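Local atomic coordinates of type 3 secretion system chaperone PscG (Pseudomonas aeruginosa, PDB entry 2UWJ), a protein that acts with PscE as a type III secretion chaperone that keeps the needle protein PscF from polymerising prematurely in the cytoplasm. Residues C[31-34]-C[40-43]; C[43-48]-C[59-64]; C[74-79]-C[103-108]; C[89-94]-C[107-112]. All blocks are in the same frame, centred on the assembly; numbering follows the deposited sequence.

Contact 1: C[31-34]-C[40-43]; sequences WLER and AARL
Ala-41 CB is the point where helix 38-51 meets the end of helix 22-34, and two neighbouring side chains close on it. Glu-33 comes nearest, with its CG 3.4 Å from Ala-41 CB. Leu-32 adds an aliphatic touch, CB to Ala-41 CB at 4.0 Å. The close approach, with Leu-32 CA and Ala-41 CA 5.7 Å apart, is consistent with the small side chain of Ala-41. Glu-33 has its CG beside the backbone N (chi1 -82°) and an extended chain beyond it. The chain therefore runs past the methyl and carries the carboxylate to the outer side of the contact. There Glu-33 OE2 accepts a hydrogen bond of 2.8 Å from the O of water 1. The O of water 1 accepts a weak bond of 3.4 Å from Arg-42 NH2, so the link between the two charged groups is indirect. The stronger partner of OE2 is Arg-45 NE, one turn after Ala-41, in a salt bridge. On the inner side Leu-32 also packs on Ile-44 and on Ile-6 and Ala-10 of helix 4-17. This helical hairpin is thus apolar within and charged at its rim. Arg-45 and the water-linked Arg-42 would probably favour the ionised form of Glu-33.

Contact 2: C[43-48]-C[59-64]; sequences LIRISS and LAFAHG
Phe-61 reaches from the turn after helix 55-59 to helix 38-51, where Ile-46 and Arg-45 receive its ring. It is the centre of the contact. Its CG stands beside the backbone N (chi1 -70°), which directs the ring at the helix. Ile-46 touches it through one branch: CG1 lies 3.7 Å from Phe-61 CD2. The end of that branch, Ile-46 CD1, sits 3.9 Å from Phe-61 CB. The two side chains run antiparallel alongside each other. The isoleucine tip lies by the base of the phenylalanine, while the ring tip passes on to Arg-45. Arg-45 meets it with its aliphatic part, CD to Phe-61 CZ at 3.8 Å. Its chain is extended from CG to NE and runs across the phenylalanine at about a right angle. The guanidinium, tilted 38° from the ring plane, is not stacked on it. The polar end of Arg-45 is engaged on helix 22-34, where NE forms a salt bridge with Glu-33. Ile-46 also packs on Phe-74 and Trp-73 of helix 71-80. No hydrogen bond joins the two segments. The turn is held to the helix by dispersion and the hydrophobic effect, with the arginine serving here as an aliphatic surface.

Contact 3: C[74-79]-C[103-108]; sequences FALCEW and ADFAAG
Ala-75 and Leu-76 of helix 71-80 receive the ring of Phe-105 from helix 100-113. This is helix packing in the C-terminal half of an all-helical chaperone of the TPR clan. The two helices are separated in the chain by helix 84-95. Ala-75 points its methyl at the other helix, and CB lies 4.2 Å from Phe-105 CE2. The same methyl packs on Leu-87 of helix 84-95, so it touches two helices. Next in sequence, Leu-76 leaves its backbone at an angle, but its end turns nearer to the phenylalanine. Its first torsion (chi1 -74°) brings CG to the ring edge. Both residues meet the ring at its edge, near its plane, so neither is stacked on a face. Phe-105 bridges the distance between the backbones, which are 8.7 Å apart at Ala-75 CA and Ala-106 CA. It does so with CG anti to the backbone N (chi1 170°), which carries the ring over to helix 71-80. All three side chains are buried, and no polar bond joins the segments. Leu-76 and Phe-105 also pack against apolar side chains of another protein chain, so the contact adjoins a subunit interface. At the far end of the ring, Phe-105 CZ lies 4.1 Å from Leu-76 CG.

Contact 4: C[89-94]-C[107-112]; sequences RRLAGL and AGMRAQ
Arg-110 and Leu-91 face each other where helix 84-95 and helix 100-113 pack as an antiparallel helical hairpin. The axes of segments 89-94 and 107-112 approach to 9.7 Å, with 142° between their N-to-C directions. Such consecutive antiparallel pairs are the building plan of TPR-like folds, in keeping with the clan of this chaperone. Arg-110 starts with its CB 4.0 Å from Leu-91 CD1. Leu-91 CD1 also lies against the backbone of helix 100-113, 3.7 Å from Arg-110 N, and reaches Met-109 CB at 4.3 Å. Beyond CB the arginine chain has CG anti to the backbone N (chi1 164°). It runs outward from its own helix and bends at chi3 (-74°). The bend lays the guanidinium along the surface of helix 84-95. There Leu-91 C lies over one face of the group. CZ is near Ala-92 N, and NH1 is near Ala-92 CA and CB. These are packing contacts, since no hydrogen bond crosses between the two segments. The guanidinium therefore roofs the rim of the contact, while Leu-91 and Met-109 form its buried side. Leu-91 packs further on Ala-75, and Met-109 on Trp-79, both of helix 71-80, which backs the hairpin. Arg-110 also touches Asp-88, one turn before Ala-92 on helix 84-95. At the tip of the side chain, Arg-110 NH2 comes 3.5 Å from Ala-92 N and 3.8 Å from Ala-92 CB.

Contacts 1 and 2 come first along the chain, joined at Leu-43; contacts 3 and 4 follow and both end on helix 100-113. Contacts 1 and 2 share helix 38-51, have centres 11 Å apart and meet in the salt bridge of Glu-33 with Arg-45. The centres of contacts 3 and 4 are only 5 Å apart. Glu-78 and Arg-90 form a salt bridge between them. Contact 2 touches contact 3 through Phe-74, which packs on Ile-46 and Phe-61, and so joins the two halves. Contacts 1 and 4 lie on opposite sides of the chain's centre, about 27 Å between centres. Contacts 1 to 4 thus link helices along the chain, by apolar packing and two salt bridges, consistent with a TPR-like fold.

Contact 1: C[31-34]-C[40-43]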
loop_
_atom_site.group_PDB
_atom_site.type_symbol
_atom_site.label_atom_id
_atom_site.label_comp_id
_atom_site.label_asym_id
_atom_site.label_seq_id
_atom_site.Cartn_x
_atom_site.Cartn_y
_atom_site.Cartn_z
ATOM N N TRP C 31 8.634 -6.389 -20.471
ATOM C CA TRP C 31 9.107 -4.987 -20.524
ATOM C C TRP C 31 9.802 -4.580 -19.203
ATOM O O TRP C 31 10.847 -3.947 -19.239
ATOM C CB TRP C 31 7.908 -4.109 -20.837
ATOM C CG TRP C 31 8.149 -2.658 -20.730
ATOM C CD1 TRP C 31 8.879 -1.860 -21.586
ATOM C CD2 TRP C 31 7.585 -1.796 -19.759
ATOM N NE1 TRP C 31 8.784 -0.544 -21.189
ATOM C CE2 TRP C 31 7.991 -0.482 -20.071
ATOM C CE3 TRP C 31 6.761 -2.008 -18.642
ATOM C CZ2 TRP C 31 7.612 0.611 -19.317
ATOM C CZ3 TRP C 31 6.375 -0.914 -17.875
ATOM C CH2 TRP C 31 6.804 0.385 -18.223
ATOM N N LEU C 32 9.250 -4.945 -18.029
ATOM C CA LEU C 32 9.890 -4.631 -16.746
ATOM C C LEU C 32 11.289 -5.274 -16.678
ATOM O O LEU C 32 12.219 -4.708 -16.097
ATOM C CB LEU C 32 9.054 -5.129 -15.550
ATOM C CG LEU C 32 7.792 -4.297 -15.300
ATOM C CD1 LEU C 32 6.900 -5.098 -14.333
ATOM C CD2 LEU C 32 8.181 -2.897 -14.698
ATOM N N GLU C 33 11.431 -6.467 -17.238
ATOM C CA GLU C 33 12.745 -7.091 -17.233
ATOM C C GLU C 33 13.708 -6.271 -18.126
ATOM O O GLU C 33 14.866 -6.067 -17.773
ATOM C CB GLU C 33 12.637 -8.545 -17.686
ATOM C CG GLU C 33 12.203 -9.457 -16.543
ATOM C CD GLU C 33 11.887 -10.873 -16.982
ATOM O OE1 GLU C 33 12.018 -11.175 -18.188
ATOM O OE2 GLU C 33 11.503 -11.699 -16.118
ATOM N N ARG C 34 13.232 -5.776 -19.261
ATOM C CA ARG C 34 14.114 -4.927 -20.078
ATOM C C ARG C 34 14.562 -3.706 -19.281
ATOM O O ARG C 34 15.674 -3.199 -19.479
ATOM C CB ARG C 34 13.388 -4.446 -21.309
ATOM C CG ARG C 34 13.121 -5.567 -22.204
ATOM C CD ARG C 34 13.363 -5.151 -23.622
ATOM N NE ARG C 34 14.707 -4.616 -23.851
ATOM C CZ ARG C 34 15.326 -4.739 -25.015
ATOM N NH1 ARG C 34 14.725 -5.381 -26.008
ATOM N NH2 ARG C 34 16.533 -4.227 -25.182
ATOM N N ALA C 40 10.029 -7.427 -9.493
ATOM C CA ALA C 40 8.635 -7.170 -9.816
ATOM C C ALA C 40 8.177 -7.997 -11.021
ATOM O O ALA C 40 7.050 -8.510 -11.039
ATOM C CB ALA C 40 8.378 -5.655 -10.079
ATOM N N ALA C 41 9.023 -8.123 -12.042
ATOM C CA ALA C 41 8.612 -8.919 -13.212
ATOM C C ALA C 41 8.382 -10.388 -12.773
ATOM O O ALA C 41 7.438 -11.024 -13.228
ATOM C CB ALA C 41 9.693 -8.913 -14.293
ATOM N N ARG C 42 9.263 -10.894 -11.912
ATOM C CA ARG C 42 9.216 -12.284 -11.455
ATOM C C ARG C 42 7.922 -12.524 -10.655
ATOM O O ARG C 42 7.227 -13.523 -10.856
ATOM C CB ARG C 42 10.482 -12.569 -10.638
ATOM C CG ARG C 42 10.617 -13.999 -10.145
ATOM C CD ARG C 42 10.734 -14.924 -11.289
ATOM N NE ARG C 42 11.831 -14.563 -12.195
ATOM C CZ ARG C 42 13.133 -14.837 -12.041
ATOM N NH1 ARG C 42 13.612 -15.498 -10.984
ATOM N NH2 ARG C 42 13.974 -14.459 -13.017
ATOM N N LEU C 43 7.606 -11.609 -9.747
ATOM C CA LEU C 43 6.326 -11.631 -9.015
ATOM C C LEU C 43 5.123 -11.744 -9.975
ATOM O O LEU C 43 4.203 -12.583 -9.809
ATOM C CB LEU C 43 6.164 -10.313 -8.200
ATOM C CG LEU C 43 4.748 -10.107 -7.612
ATOM C CD1 LEU C 43 4.494 -11.279 -6.687
ATOM C CD2 LEU C 43 4.637 -8.773 -6.779
HETATM O O HOH W 1 12.605 -14.277 -16.132
#

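Contact 2: C[43-48]-C[59-64]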
loop_
_atom_site.group_PDB
_atom_site.type_symbol
_atom_site.label_atom_id
_atom_site.label_comp_id
_atom_site.label_asym_id
_atom_site.label_seq_id
_atom_site.Cartn_x
_atom_site.Cartn_y
_atom_site.Cartn_z
ATOM N N LEU C 43 7.606 -11.609 -9.747
ATOM C CA LEU C 43 6.326 -11.631 -9.015
ATOM C C LEU C 43 5.123 -11.744 -9.975
ATOM O O LEU C 43 4.203 -12.583 -9.809
ATOM C CB LEU C 43 6.164 -10.313 -8.200
ATOM C CG LEU C 43 4.748 -10.107 -7.612
ATOM C CD1 LEU C 43 4.494 -11.279 -6.687
ATOM C CD2 LEU C 43 4.637 -8.773 -6.779
ATOM N N ILE C 44 5.101 -10.902 -10.994
ATOM C CA ILE C 44 3.977 -10.913 -11.949
ATOM C C ILE C 44 3.886 -12.224 -12.724
ATOM O O ILE C 44 2.803 -12.808 -12.863
ATOM C CB ILE C 44 4.097 -9.699 -12.953
ATOM C CG1 ILE C 44 3.831 -8.362 -12.190
ATOM C CG2 ILE C 44 3.097 -9.865 -14.111
ATOM C CD1 ILE C 44 4.576 -7.074 -12.888
ATOM N N ARG C 45 5.026 -12.693 -13.203
ATOM C CA ARG C 45 5.105 -13.950 -13.947
ATOM C C ARG C 45 4.558 -15.081 -13.078
ATOM O O ARG C 45 3.745 -15.878 -13.524
ATOM C CB ARG C 45 6.581 -14.256 -14.270
ATOM C CG ARG C 45 7.157 -13.485 -15.511
ATOM C CD ARG C 45 8.558 -13.962 -15.801
ATOM N NE ARG C 45 9.207 -13.182 -16.862
ATOM C CZ ARG C 45 8.932 -13.323 -18.159
ATOM N NH1 ARG C 45 8.014 -14.207 -18.527
ATOM N NH2 ARG C 45 9.594 -12.621 -19.090
ATOM N N ILE C 46 5.051 -15.150 -11.840
ATOM C CA ILE C 46 4.623 -16.223 -10.921
ATOM C C ILE C 46 3.106 -16.162 -10.553
ATOM O O ILE C 46 2.378 -17.172 -10.589
ATOM C CB ILE C 46 5.471 -16.192 -9.669
ATOM C CG1 ILE C 46 6.879 -16.687 -10.040
ATOM C CG2 ILE C 46 4.816 -17.101 -8.566
ATOM C CD1 ILE C 46 7.962 -16.419 -8.977
ATOM N N SER C 47 2.629 -14.960 -10.252
ATOM C CA SER C 47 1.237 -14.782 -9.919
ATOM C C SER C 47 0.360 -15.180 -11.119
ATOM O O SER C 47 -0.671 -15.879 -10.962
ATOM C CB SER C 47 0.951 -13.324 -9.525
ATOM O OG SER C 47 -0.441 -13.136 -9.316
ATOM N N SER C 48 0.753 -14.748 -12.312
ATOM C CA SER C 48 -0.028 -15.044 -13.508
ATOM C C SER C 48 -0.073 -16.561 -13.743
ATOM O O SER C 48 -1.136 -17.114 -14.002
ATOM C CB SER C 48 0.591 -14.405 -14.749
ATOM O OG SER C 48 -0.129 -14.853 -15.880
ATOM N N LEU C 59 6.668 -22.991 -10.369
ATOM C CA LEU C 59 7.686 -23.569 -9.504
ATOM C C LEU C 59 9.062 -23.689 -10.170
ATOM O O LEU C 59 10.049 -23.881 -9.489
ATOM C CB LEU C 59 7.249 -24.943 -8.972
ATOM C CG LEU C 59 6.348 -24.897 -7.721
ATOM C CD1 LEU C 59 5.760 -26.328 -7.541
ATOM C CD2 LEU C 59 7.177 -24.456 -6.417
ATOM N N ALA C 60 9.143 -23.558 -11.495
ATOM C CA ALA C 60 10.476 -23.598 -12.111
ATOM C C ALA C 60 11.338 -22.424 -11.527
ATOM O O ALA C 60 12.566 -22.528 -11.460
ATOM C CB ALA C 60 10.376 -23.469 -13.644
ATOM N N PHE C 61 10.689 -21.344 -11.084
ATOM C CA PHE C 61 11.413 -20.165 -10.529
ATOM C C PHE C 61 11.892 -20.364 -9.077
ATOM O O PHE C 61 12.734 -19.593 -8.571
ATOM C CB PHE C 61 10.520 -18.923 -10.615
ATOM C CG PHE C 61 10.285 -18.411 -12.035
ATOM C CD1 PHE C 61 11.335 -17.890 -12.788
ATOM C CD2 PHE C 61 9.013 -18.415 -12.592
ATOM C CE1 PHE C 61 11.114 -17.372 -14.088
ATOM C CE2 PHE C 61 8.780 -17.910 -13.864
ATOM C CZ PHE C 61 9.829 -17.383 -14.623
ATOM N N ALA C 62 11.399 -21.406 -8.401
ATOM C CA ALA C 62 11.826 -21.662 -7.003
ATOM C C ALA C 62 13.315 -22.038 -6.853
ATOM O O ALA C 62 13.956 -21.699 -5.836
ATOM C CB ALA C 62 10.923 -22.789 -6.316
ATOM N N HIS C 63 13.829 -22.747 -7.851
ATOM C CA HIS C 63 15.248 -23.185 -7.932
ATOM C C HIS C 63 16.245 -22.033 -7.775
ATOM O O HIS C 63 16.359 -21.255 -8.690
ATOM C CB HIS C 63 15.498 -23.789 -9.315
ATOM C CG HIS C 63 14.782 -25.083 -9.536
ATOM N ND1 HIS C 63 14.979 -26.179 -8.725
ATOM C CD2 HIS C 63 13.862 -25.454 -10.461
ATOM C CE1 HIS C 63 14.210 -27.171 -9.138
ATOM N NE2 HIS C 63 13.524 -26.755 -10.188
ATOM N N GLY C 64 16.908 -21.930 -6.628
ATOM C CA GLY C 64 17.860 -20.841 -6.404
ATOM C C GLY C 64 17.182 -19.468 -6.207
ATOM O O GLY C 64 17.856 -18.438 -6.165
#

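Contact 3: C[74-79]-C[103-108]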
loop_
_atom_site.group_PDB
_atom_site.type_symbol
_atom_site.label_atom_id
_atom_site.label_comp_id
_atom_site.label_asym_id
_atom_site.label_seq_id
_atom_site.Cartn_x
_atom_site.Cartn_y
_atom_site.Cartn_z
ATOM N N PHE C 74 5.598 -20.091 -3.994
ATOM C CA PHE C 74 6.026 -21.488 -4.220
ATOM C C PHE C 74 5.318 -22.436 -3.210
ATOM O O PHE C 74 4.903 -23.533 -3.609
ATOM C CB PHE C 74 7.561 -21.619 -4.153
ATOM C CG PHE C 74 8.272 -20.646 -5.077
ATOM C CD1 PHE C 74 7.799 -20.431 -6.368
ATOM C CD2 PHE C 74 9.405 -19.929 -4.638
ATOM C CE1 PHE C 74 8.450 -19.500 -7.240
ATOM C CE2 PHE C 74 10.054 -19.011 -5.489
ATOM C CZ PHE C 74 9.582 -18.795 -6.776
ATOM N N ALA C 75 5.183 -22.023 -1.939
ATOM C CA ALA C 75 4.420 -22.836 -0.957
ATOM C C ALA C 75 2.964 -23.045 -1.520
ATOM O O ALA C 75 2.406 -24.154 -1.485
ATOM C CB ALA C 75 4.308 -22.099 0.378
ATOM N N LEU C 76 2.359 -21.979 -2.035
ATOM C CA LEU C 76 0.958 -22.098 -2.523
ATOM C C LEU C 76 0.909 -23.100 -3.682
ATOM O O LEU C 76 -0.057 -23.896 -3.788
ATOM C CB LEU C 76 0.391 -20.741 -2.986
ATOM C CG LEU C 76 0.046 -19.768 -1.807
ATOM C CD1 LEU C 76 -0.214 -18.360 -2.344
ATOM C CD2 LEU C 76 -1.143 -20.271 -1.035
ATOM N N CYS C 77 1.915 -23.048 -4.567
ATOM C CA CYS C 77 1.979 -23.960 -5.722
ATOM C C CYS C 77 2.111 -25.425 -5.248
ATOM O O CYS C 77 1.451 -26.364 -5.782
ATOM C CB CYS C 77 3.171 -23.591 -6.637
ATOM S SG CYS C 77 2.828 -22.133 -7.641
ATOM N N GLU C 78 2.991 -25.633 -4.286
ATOM C CA GLU C 78 3.200 -26.985 -3.730
ATOM C C GLU C 78 1.860 -27.473 -3.098
ATOM O O GLU C 78 1.470 -28.658 -3.227
ATOM C CB GLU C 78 4.330 -26.938 -2.675
ATOM C CG GLU C 78 5.704 -26.919 -3.339
ATOM C CD GLU C 78 6.840 -26.485 -2.400
ATOM O OE1 GLU C 78 6.576 -25.800 -1.400
ATOM O OE2 GLU C 78 7.980 -26.836 -2.698
ATOM N N TRP C 79 1.187 -26.575 -2.401
ATOM C CA TRP C 79 -0.090 -26.897 -1.779
ATOM C C TRP C 79 -1.109 -27.365 -2.842
ATOM O O TRP C 79 -1.695 -28.437 -2.673
ATOM C CB TRP C 79 -0.632 -25.683 -1.019
ATOM C CG TRP C 79 -2.011 -25.856 -0.371
ATOM C CD1 TRP C 79 -2.387 -26.788 0.587
ATOM C CD2 TRP C 79 -3.133 -24.975 -0.527
ATOM N NE1 TRP C 79 -3.673 -26.517 1.049
ATOM C CE2 TRP C 79 -4.157 -25.416 0.386
ATOM C CE3 TRP C 79 -3.378 -23.851 -1.333
ATOM C CZ2 TRP C 79 -5.394 -24.763 0.505
ATOM C CZ3 TRP C 79 -4.632 -23.191 -1.210
ATOM C CH2 TRP C 79 -5.617 -23.658 -0.292
ATOM N N ALA C 103 7.274 -14.573 7.886
ATOM C CA ALA C 103 7.065 -15.425 9.040
ATOM C C ALA C 103 5.567 -15.603 9.335
ATOM O O ALA C 103 5.102 -16.721 9.660
ATOM C CB ALA C 103 7.819 -14.841 10.277
ATOM N N ASP C 104 4.798 -14.520 9.227
ATOM C CA ASP C 104 3.355 -14.618 9.493
ATOM C C ASP C 104 2.679 -15.386 8.382
ATOM O O ASP C 104 1.713 -16.097 8.633
ATOM C CB ASP C 104 2.662 -13.238 9.613
ATOM C CG ASP C 104 3.106 -12.458 10.841
ATOM O OD1 ASP C 104 3.687 -13.103 11.749
ATOM O OD2 ASP C 104 2.887 -11.209 10.891
ATOM N N PHE C 105 3.115 -15.191 7.135
ATOM C CA PHE C 105 2.464 -15.985 6.074
ATOM C C PHE C 105 2.673 -17.488 6.366
ATOM O O PHE C 105 1.747 -18.285 6.246
ATOM C CB PHE C 105 3.064 -15.702 4.689
ATOM C CG PHE C 105 2.592 -16.669 3.610
ATOM C CD1 PHE C 105 1.467 -16.373 2.855
ATOM C CD2 PHE C 105 3.243 -17.884 3.420
ATOM C CE1 PHE C 105 0.969 -17.294 1.907
ATOM C CE2 PHE C 105 2.762 -18.830 2.483
ATOM C CZ PHE C 105 1.626 -18.534 1.735
ATOM N N ALA C 106 3.902 -17.862 6.719
ATOM C CA ALA C 106 4.232 -19.277 6.960
ATOM C C ALA C 106 3.457 -19.884 8.133
ATOM O O ALA C 106 2.867 -20.955 8.008
ATOM C CB ALA C 106 5.748 -19.435 7.175
ATOM N N ALA C 107 3.464 -19.191 9.269
ATOM C CA ALA C 107 2.737 -19.647 10.454
ATOM C C ALA C 107 1.246 -19.710 10.127
ATOM O O ALA C 107 0.558 -20.674 10.478
ATOM C CB ALA C 107 2.984 -18.688 11.632
ATOM N N GLY C 108 0.720 -18.690 9.449
ATOM C CA GLY C 108 -0.697 -18.738 9.120
ATOM C C GLY C 108 -1.080 -19.864 8.147
ATOM O O GLY C 108 -2.096 -20.553 8.326
#

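Contact 4: C[89-94]-C[107-112]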
loop_
_atom_site.group_PDB
_atom_site.type_symbol
_atom_site.label_atom_id
_atom_site.label_comp_id
_atom_site.label_asym_id
_atom_site.label_seq_id
_atom_site.Cartn_x
_atom_site.Cartn_y
_atom_site.Cartn_z
ATOM N N ARG C 89 8.305 -28.477 4.447
ATOM C CA ARG C 89 9.708 -28.045 4.602
ATOM C C ARG C 89 9.834 -26.541 4.259
ATOM O O ARG C 89 10.534 -25.781 4.952
ATOM C CB ARG C 89 10.664 -28.815 3.674
ATOM C CG ARG C 89 10.888 -30.296 4.069
ATOM C CD ARG C 89 11.970 -30.951 3.205
ATOM N NE ARG C 89 11.653 -31.035 1.775
ATOM C CZ ARG C 89 10.900 -31.980 1.212
ATOM N NH1 ARG C 89 10.357 -32.951 1.958
ATOM N NH2 ARG C 89 10.709 -31.971 -0.109
ATOM N N ARG C 90 9.201 -26.113 3.170
ATOM C CA ARG C 90 9.285 -24.695 2.811
ATOM C C ARG C 90 8.704 -23.834 3.954
ATOM O O ARG C 90 9.340 -22.859 4.407
ATOM C CB ARG C 90 8.549 -24.428 1.469
ATOM C CG ARG C 90 8.781 -22.984 0.935
ATOM C CD ARG C 90 8.157 -22.789 -0.459
ATOM N NE ARG C 90 8.564 -23.803 -1.447
ATOM C CZ ARG C 90 9.654 -23.763 -2.229
ATOM N NH1 ARG C 90 10.538 -22.756 -2.188
ATOM N NH2 ARG C 90 9.850 -24.735 -3.114
ATOM N N LEU C 91 7.499 -24.173 4.435
ATOM C CA LEU C 91 6.912 -23.398 5.535
ATOM C C LEU C 91 7.815 -23.388 6.771
ATOM O O LEU C 91 8.043 -22.326 7.372
ATOM C CB LEU C 91 5.509 -23.893 5.919
ATOM C CG LEU C 91 4.447 -23.790 4.834
ATOM C CD1 LEU C 91 3.078 -24.167 5.411
ATOM C CD2 LEU C 91 4.462 -22.324 4.285
ATOM N N ALA C 92 8.377 -24.543 7.129
ATOM C CA ALA C 92 9.285 -24.596 8.293
ATOM C C ALA C 92 10.478 -23.633 8.074
ATOM O O ALA C 92 10.920 -22.956 8.996
ATOM C CB ALA C 92 9.798 -26.076 8.533
ATOM N N GLY C 93 10.985 -23.558 6.845
ATOM C CA GLY C 93 12.087 -22.650 6.569
ATOM C C GLY C 93 11.679 -21.181 6.736
ATOM O O GLY C 93 12.363 -20.404 7.399
ATOM N N LEU C 94 10.549 -20.801 6.155
ATOM C CA LEU C 94 10.064 -19.428 6.231
ATOM C C LEU C 94 9.721 -19.006 7.660
ATOM O O LEU C 94 9.742 -17.813 7.993
ATOM C CB LEU C 94 8.815 -19.261 5.353
ATOM C CG LEU C 94 9.124 -19.454 3.881
ATOM C CD1 LEU C 94 7.842 -19.322 3.107
ATOM C CD2 LEU C 94 10.223 -18.444 3.442
ATOM N N ALA C 107 3.464 -19.191 9.269
ATOM C CA ALA C 107 2.737 -19.647 10.454
ATOM C C ALA C 107 1.246 -19.710 10.127
ATOM O O ALA C 107 0.558 -20.674 10.478
ATOM C CB ALA C 107 2.984 -18.688 11.632
ATOM N N GLY C 108 0.720 -18.690 9.449
ATOM C CA GLY C 108 -0.697 -18.738 9.120
ATOM C C GLY C 108 -1.080 -19.864 8.147
ATOM O O GLY C 108 -2.096 -20.553 8.326
ATOM N N MET C 109 -0.267 -20.101 7.123
ATOM C CA MET C 109 -0.663 -21.135 6.172
ATOM C C MET C 109 -0.532 -22.528 6.838
ATOM O O MET C 109 -1.348 -23.413 6.623
ATOM C CB MET C 109 0.178 -21.073 4.890
ATOM C CG MET C 109 -0.547 -21.770 3.694
ATOM S SD MET C 109 0.603 -21.981 2.375
ATOM C CE MET C 109 -0.376 -23.221 1.355
ATOM N N ARG C 110 0.496 -22.699 7.649
ATOM C CA ARG C 110 0.681 -23.967 8.341
ATOM C C ARG C 110 -0.542 -24.214 9.215
ATOM O O ARG C 110 -1.100 -25.315 9.241
ATOM C CB ARG C 110 1.937 -23.911 9.200
ATOM C CG ARG C 110 2.013 -25.013 10.231
ATOM C CD ARG C 110 3.464 -25.219 10.644
ATOM N NE ARG C 110 4.203 -25.897 9.585
ATOM C CZ ARG C 110 5.514 -26.154 9.602
ATOM N NH1 ARG C 110 6.265 -25.775 10.648
ATOM N NH2 ARG C 110 6.068 -26.803 8.562
ATOM N N ALA C 111 -0.964 -23.180 9.926
ATOM C CA ALA C 111 -2.121 -23.292 10.795
ATOM C C ALA C 111 -3.398 -23.599 10.025
ATOM O O ALA C 111 -4.222 -24.398 10.460
ATOM C CB ALA C 111 -2.286 -22.020 11.606
ATOM N N GLN C 112 -3.577 -22.992 8.865
ATOM C CA GLN C 112 -4.796 -23.250 8.136
ATOM C C GLN C 112 -4.782 -24.561 7.361
ATOM O O GLN C 112 -5.817 -25.210 7.182
ATOM C CB GLN C 112 -5.090 -22.084 7.188
ATOM C CG GLN C 112 -5.784 -22.504 5.919
ATOM C CD GLN C 112 -6.463 -21.360 5.226
ATOM O OE1 GLN C 112 -5.962 -20.229 5.201
ATOM N NE2 GLN C 112 -7.611 -21.644 4.638
#